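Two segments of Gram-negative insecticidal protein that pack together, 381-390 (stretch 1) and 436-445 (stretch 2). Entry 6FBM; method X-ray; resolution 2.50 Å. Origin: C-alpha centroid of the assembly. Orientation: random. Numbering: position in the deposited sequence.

Stretch 1, residues 381-390: GVLKAPVGWQ
Stretch 2 (436-445) DYVCVHQSLC

The two stretches pair as a short antiparallel ladder, with Leu383 opposite Val440 and Lys384 opposite Cys439. Together they bury 541 Å².

Gly381 leads in at phi/psi 71/25, a positive phi that favours glycine. Val382 follows at -72/-25, chi1 m. Its carbonyl opens the ladder: His441 N donates to Val382 O at 2.8 Å, and Val440 CA lies 3.4 Å from Val382 O as a CA-H...O contact. Its buried side chain meets another branched apolar one, with Val382 CB 3.5 Å from Leu444 CD1. Leu444 (m, t) lies in a 3-10 segment with Ser443; Leu444 N donates to His441 O at 2.9 Å. The CA-to-CB bond of His441 (-66/137) points toward stretch 1, but the side-chain end (chi1 t, chi2 -103°) leads away, and His441 ND1 donates to Ser443 OG at 2.7 Å.

Leu383 is extended (-104/132) in a non-hydrogen-bonded pair, CA atoms of Leu383 and Val440 4.8 Å apart. Leu383 CA makes a CA-H...O contact with Cys439 O at 3.4 Å. The Leu383 side chain (m, t) shares a sheet face with Val440 (-118/141, t). Leu383 CD2 packs 3.7 Å from Val440 CG2 and 3.8 Å from Val438 CG2 (-136/157, m).

Lys384 (-144/141) shares the other face with Cys439 (-97/164, m). Lys384 N donates to Cys439 O, 3.0 Å, and Cys439 N to Lys384 O, 2.8 Å. Its all-t side chain is exposed, which suits a charged amine.

Ala385 (-56/150) points its small side chain away, Ala385 CA 4.3 Å from Val438 CA. Pro386 (-67/154, C-gamma endo) packs Pro386 CD 3.2 Å from Tyr437 O, Pro386 CG 3.9 Å from Tyr437 CD1, and Pro386 CB 4.0 Å from Cys439 SG.

Val387 and Gly388 make no contact with stretch 2. Trp389 (-134/137; chi1 m, chi2 86°) returns edge-first to the face of Tyr437 (-76/136; chi1 t, chi2 -83°). Trp389 CH2 sits 3.7 Å from Tyr437 CG, with planes at 61°. Gln390 remains exposed, out of reach.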

ATOM      1  N   GLY A 381      40.533 -34.822 -10.705  1.00 16.16           N
ATOM      2  CA  GLY A 381      40.323 -36.164 -11.261  1.00 15.83           C
ATOM      3  C   GLY A 381      41.262 -36.546 -12.386  1.00 15.68           C
ATOM      4  O   GLY A 381      40.909 -37.392 -13.218  1.00 16.01           O
ATOM      5  N   VAL A 382      42.443 -35.944 -12.437  1.00 15.02           N
ATOM      6  CA  VAL A 382      43.479 -36.355 -13.422  1.00 14.64           C
ATOM      7  C   VAL A 382      44.140 -37.696 -13.124  1.00 14.03           C
ATOM      8  O   VAL A 382      44.689 -38.337 -14.028  1.00 14.28           O
ATOM      9  CB  VAL A 382      44.590 -35.296 -13.605  1.00 15.45           C
ATOM     10  CG1 VAL A 382      44.027 -34.027 -14.209  1.00 15.94           C
ATOM     11  CG2 VAL A 382      45.282 -34.973 -12.305  1.00 15.49           C
ATOM     12  N   LEU A 383      44.129 -38.077 -11.841  1.00 13.22           N
ATOM     13  CA  LEU A 383      44.496 -39.404 -11.408  1.00 12.58           C
ATOM     14  C   LEU A 383      43.224 -40.120 -11.082  1.00 13.02           C
ATOM     15  O   LEU A 383      42.371 -39.591 -10.369  1.00 13.40           O
ATOM     16  CB  LEU A 383      45.364 -39.347 -10.155  1.00 12.38           C
ATOM     17  CG  LEU A 383      46.678 -38.564 -10.293  1.00 12.43           C
ATOM     18  CD1 LEU A 383      47.423 -38.569  -8.977  1.00 12.11           C
ATOM     19  CD2 LEU A 383      47.539 -39.113 -11.427  1.00 12.30           C
ATOM     20  N   LYS A 384      43.100 -41.338 -11.590  1.00 13.08           N
ATOM     21  CA  LYS A 384      41.964 -42.183 -11.289  1.00 13.31           C
ATOM     22  C   LYS A 384      42.441 -43.604 -11.208  1.00 12.68           C
ATOM     23  O   LYS A 384      43.280 -44.010 -12.007  1.00 12.65           O
ATOM     24  CB  LYS A 384      40.918 -42.046 -12.392  1.00 14.48           C
ATOM     25  CG  LYS A 384      39.587 -42.633 -12.054  1.00 15.65           C
ATOM     26  CD  LYS A 384      38.541 -42.319 -13.086  1.00 17.26           C
ATOM     27  CE  LYS A 384      37.216 -42.876 -12.570  1.00 18.30           C
ATOM     28  NZ  LYS A 384      36.171 -42.538 -13.533  1.00 20.50           N
ATOM     29  N   ALA A 385      41.910 -44.373 -10.260  1.00 12.58           N
ATOM     30  CA  ALA A 385      42.261 -45.803 -10.143  1.00 12.50           C
ATOM     31  C   ALA A 385      41.991 -46.580 -11.438  1.00 12.76           C
ATOM     32  O   ALA A 385      41.079 -46.234 -12.208  1.00 12.70           O
ATOM     33  CB  ALA A 385      41.516 -46.466  -8.980  1.00 12.39           C
ATOM     34  N   PRO A 386      42.783 -47.649 -11.686  1.00 13.51           N
ATOM     35  CA  PRO A 386      42.502 -48.530 -12.813  1.00 13.02           C
ATOM     36  C   PRO A 386      41.220 -49.287 -12.619  1.00 12.74           C
ATOM     37  O   PRO A 386      40.804 -49.486 -11.493  1.00 14.38           O
ATOM     38  CB  PRO A 386      43.707 -49.482 -12.812  1.00 13.00           C
ATOM     39  CG  PRO A 386      44.216 -49.495 -11.429  1.00 13.04           C
ATOM     40  CD  PRO A 386      43.945 -48.126 -10.900  1.00 13.17           C
ATOM     41  N   VAL A 387      40.578 -49.691 -13.700  1.00 12.54           N
ATOM     42  CA  VAL A 387      39.365 -50.528 -13.592  1.00 12.45           C
ATOM     43  C   VAL A 387      39.693 -51.982 -13.360  1.00 12.23           C
ATOM     44  O   VAL A 387      38.866 -52.761 -12.933  1.00 11.94           O
ATOM     45  CB  VAL A 387      38.411 -50.373 -14.788  1.00 12.53           C
ATOM     46  CG1 VAL A 387      38.006 -48.901 -14.901  1.00 12.72           C
ATOM     47  CG2 VAL A 387      38.974 -50.932 -16.083  1.00 12.06           C
ATOM     48  N   GLY A 388      40.920 -52.361 -13.663  1.00 12.82           N
ATOM     49  CA  GLY A 388      41.377 -53.717 -13.412  1.00 12.70           C
ATOM     50  C   GLY A 388      42.775 -53.956 -13.911  1.00 12.81           C
ATOM     51  O   GLY A 388      43.480 -53.016 -14.292  1.00 12.04           O
ATOM     52  N   TRP A 389      43.161 -55.225 -13.914  1.00 13.32           N
ATOM     53  CA  TRP A 389      44.473 -55.610 -14.339  1.00 14.02           C
ATOM     54  C   TRP A 389      44.426 -56.813 -15.280  1.00 15.82           C
ATOM     55  O   TRP A 389      43.703 -57.768 -15.026  1.00 15.12           O
ATOM     56  CB  TRP A 389      45.309 -55.948 -13.117  1.00 13.33           C
ATOM     57  CG  TRP A 389      45.527 -54.822 -12.177  1.00 11.93           C
ATOM     58  CD1 TRP A 389      44.705 -54.444 -11.171  1.00 11.47           C
ATOM     59  CD2 TRP A 389      46.660 -53.953 -12.116  1.00 11.08           C
ATOM     60  NE1 TRP A 389      45.245 -53.386 -10.490  1.00 10.94           N
ATOM     61  CE2 TRP A 389      46.445 -53.062 -11.046  1.00 10.66           C
ATOM     62  CE3 TRP A 389      47.824 -53.819 -12.881  1.00 10.72           C
ATOM     63  CZ2 TRP A 389      47.341 -52.069 -10.714  1.00 10.23           C
ATOM     64  CZ3 TRP A 389      48.738 -52.821 -12.542  1.00 10.19           C
ATOM     65  CH2 TRP A 389      48.495 -51.972 -11.467  1.00 10.15           C
ATOM     66  N   GLN A 390      45.210 -56.748 -16.350  1.00 18.35           N
ATOM     67  CA  GLN A 390      45.391 -57.866 -17.262  1.00 20.91           C
ATOM     68  C   GLN A 390      46.856 -58.272 -17.398  1.00 20.75           C
ATOM     69  O   GLN A 390      47.762 -57.496 -17.097  1.00 19.50           O
ATOM     70  CB  GLN A 390      44.820 -57.510 -18.640  1.00 22.94           C
ATOM     71  CG  GLN A 390      45.687 -56.656 -19.562  1.00 25.29           C
ATOM     72  CD  GLN A 390      44.932 -56.100 -20.730  1.00 28.81           C
ATOM     73  OE1 GLN A 390      43.883 -56.642 -21.114  1.00 32.76           O
ATOM     74  NE2 GLN A 390      45.447 -54.998 -21.303  1.00 28.04           N
ATOM     75  N   ASP A 436      46.827 -47.706  -4.049  1.00 14.86           N
ATOM     76  CA  ASP A 436      47.213 -46.354  -4.418  1.00 14.68           C
ATOM     77  C   ASP A 436      47.820 -46.270  -5.812  1.00 13.58           C
ATOM     78  O   ASP A 436      48.408 -45.256  -6.173  1.00 13.71           O
ATOM     79  CB  ASP A 436      48.176 -45.772  -3.364  1.00 16.10           C
ATOM     80  CG  ASP A 436      47.555 -45.641  -1.959  1.00 16.62           C
ATOM     81  OD1 ASP A 436      46.285 -45.570  -1.844  1.00 18.38           O
ATOM     82  OD2 ASP A 436      48.349 -45.564  -0.996  1.00 17.19           O
ATOM     83  N   TYR A 437      47.658 -47.313  -6.629  1.00 12.97           N
ATOM     84  CA  TYR A 437      47.985 -47.224  -8.053  1.00 11.96           C
ATOM     85  C   TYR A 437      46.897 -46.450  -8.786  1.00 11.75           C
ATOM     86  O   TYR A 437      45.699 -46.686  -8.582  1.00 10.34           O
ATOM     87  CB  TYR A 437      48.135 -48.605  -8.693  1.00 11.87           C
ATOM     88  CG  TYR A 437      48.727 -48.587 -10.090  1.00 11.67           C
ATOM     89  CD1 TYR A 437      47.933 -48.348 -11.192  1.00 11.86           C
ATOM     90  CD2 TYR A 437      50.086 -48.821 -10.294  1.00 12.00           C
ATOM     91  CE1 TYR A 437      48.475 -48.326 -12.478  1.00 12.48           C
ATOM     92  CE2 TYR A 437      50.630 -48.818 -11.574  1.00 12.38           C
ATOM     93  CZ  TYR A 437      49.821 -48.587 -12.661  1.00 12.45           C
ATOM     94  OH  TYR A 437      50.355 -48.578 -13.924  1.00 12.86           O
ATOM     95  N   VAL A 438      47.338 -45.549  -9.668  1.00 11.88           N
ATOM     96  CA  VAL A 438      46.430 -44.791 -10.492  1.00 12.29           C
ATOM     97  C   VAL A 438      46.918 -44.726 -11.911  1.00 12.47           C
ATOM     98  O   VAL A 438      48.119 -44.875 -12.191  1.00 13.05           O
ATOM     99  CB  VAL A 438      46.223 -43.344  -9.967  1.00 12.47           C
ATOM    100  CG1 VAL A 438      45.587 -43.381  -8.594  1.00 12.83           C
ATOM    101  CG2 VAL A 438      47.539 -42.565  -9.937  1.00 12.57           C
ATOM    102  N   CYS A 439      45.955 -44.492 -12.794  1.00 12.55           N
ATOM    103  CA  CYS A 439      46.217 -44.083 -14.157  1.00 12.75           C
ATOM    104  C   CYS A 439      46.082 -42.582 -14.225  1.00 13.42           C
ATOM    105  O   CYS A 439      45.506 -41.965 -13.335  1.00 13.31           O
ATOM    106  CB  CYS A 439      45.219 -44.756 -15.089  1.00 12.08           C
ATOM    107  SG  CYS A 439      45.341 -46.523 -15.015  1.00 11.24           S
ATOM    108  N   VAL A 440      46.599 -42.019 -15.303  1.00 14.46           N
ATOM    109  CA  VAL A 440      46.702 -40.592 -15.482  1.00 15.79           C
ATOM    110  C   VAL A 440      45.867 -40.246 -16.689  1.00 16.87           C
ATOM    111  O   VAL A 440      45.850 -41.009 -17.651  1.00 17.97           O
ATOM    112  CB  VAL A 440      48.177 -40.194 -15.703  1.00 16.79           C
ATOM    113  CG1 VAL A 440      48.314 -38.668 -15.865  1.00 17.04           C
ATOM    114  CG2 VAL A 440      49.008 -40.662 -14.510  1.00 17.08           C
ATOM    115  N   HIS A 441      45.155 -39.125 -16.637  1.00 18.05           N
ATOM    116  CA  HIS A 441      44.286 -38.745 -17.747  1.00 19.53           C
ATOM    117  C   HIS A 441      45.122 -38.443 -18.997  1.00 20.87           C
ATOM    118  O   HIS A 441      46.189 -37.837 -18.899  1.00 21.49           O
ATOM    119  CB  HIS A 441      43.371 -37.548 -17.401  1.00 19.66           C
ATOM    120  CG  HIS A 441      42.285 -37.328 -18.408  1.00 18.96           C
ATOM    121  ND1 HIS A 441      42.340 -36.327 -19.351  1.00 19.33           N
ATOM    122  CD2 HIS A 441      41.120 -37.976 -18.623  1.00 18.86           C
ATOM    123  CE1 HIS A 441      41.265 -36.380 -20.120  1.00 19.22           C
ATOM    124  NE2 HIS A 441      40.517 -37.384 -19.712  1.00 19.27           N
ATOM    125  N   GLN A 442      44.626 -38.948 -20.127  1.00 23.91           N
ATOM    126  CA  GLN A 442      45.098 -38.704 -21.503  1.00 26.61           C
ATOM    127  C   GLN A 442      45.724 -37.321 -21.738  1.00 26.43           C
ATOM    128  O   GLN A 442      46.828 -37.200 -22.265  1.00 27.00           O
ATOM    129  CB  GLN A 442      43.875 -38.913 -22.429  1.00 30.72           C
ATOM    130  CG  GLN A 442      43.946 -38.433 -23.882  1.00 35.00           C
ATOM    131  CD  GLN A 442      42.803 -39.025 -24.720  1.00 38.73           C
ATOM    132  OE1 GLN A 442      41.712 -39.329 -24.189  1.00 35.66           O
ATOM    133  NE2 GLN A 442      43.054 -39.211 -26.039  1.00 40.72           N
ATOM    134  N   SER A 443      44.995 -36.289 -21.326  1.00 24.10           N
ATOM    135  CA  SER A 443      45.389 -34.906 -21.488  1.00 23.94           C
ATOM    136  C   SER A 443      46.783 -34.565 -20.944  1.00 23.98           C
ATOM    137  O   SER A 443      47.458 -33.687 -21.491  1.00 26.20           O
ATOM    138  CB  SER A 443      44.349 -34.009 -20.821  1.00 24.69           C
ATOM    139  OG  SER A 443      44.171 -34.365 -19.453  1.00 24.25           O
ATOM    140  N   LEU A 444      47.205 -35.253 -19.882  1.00 23.17           N
ATOM    141  CA  LEU A 444      48.516 -35.031 -19.274  1.00 22.06           C
ATOM    142  C   LEU A 444      49.600 -35.950 -19.808  1.00 23.33           C
ATOM    143  O   LEU A 444      50.771 -35.815 -19.437  1.00 22.92           O
ATOM    144  CB  LEU A 444      48.423 -35.231 -17.763  1.00 21.12           C
ATOM    145  CG  LEU A 444      47.266 -34.554 -17.044  1.00 19.57           C
ATOM    146  CD1 LEU A 444      47.498 -34.675 -15.536  1.00 18.48           C
ATOM    147  CD2 LEU A 444      47.158 -33.098 -17.458  1.00 18.84           C
ATOM    148  N   CYS A 445      49.237 -36.883 -20.686  1.00 23.99           N
ATOM    149  CA  CYS A 445      50.169 -37.896 -21.149  1.00 24.21           C
ATOM    150  C   CYS A 445      50.418 -37.785 -22.635  1.00 24.47           C
ATOM    151  O   CYS A 445      49.616 -37.203 -23.380  1.00 24.87           O
ATOM    152  CB  CYS A 445      49.623 -39.284 -20.852  1.00 25.25           C
ATOM    153  SG  CYS A 445      49.206 -39.552 -19.126  1.00 24.14           S
TER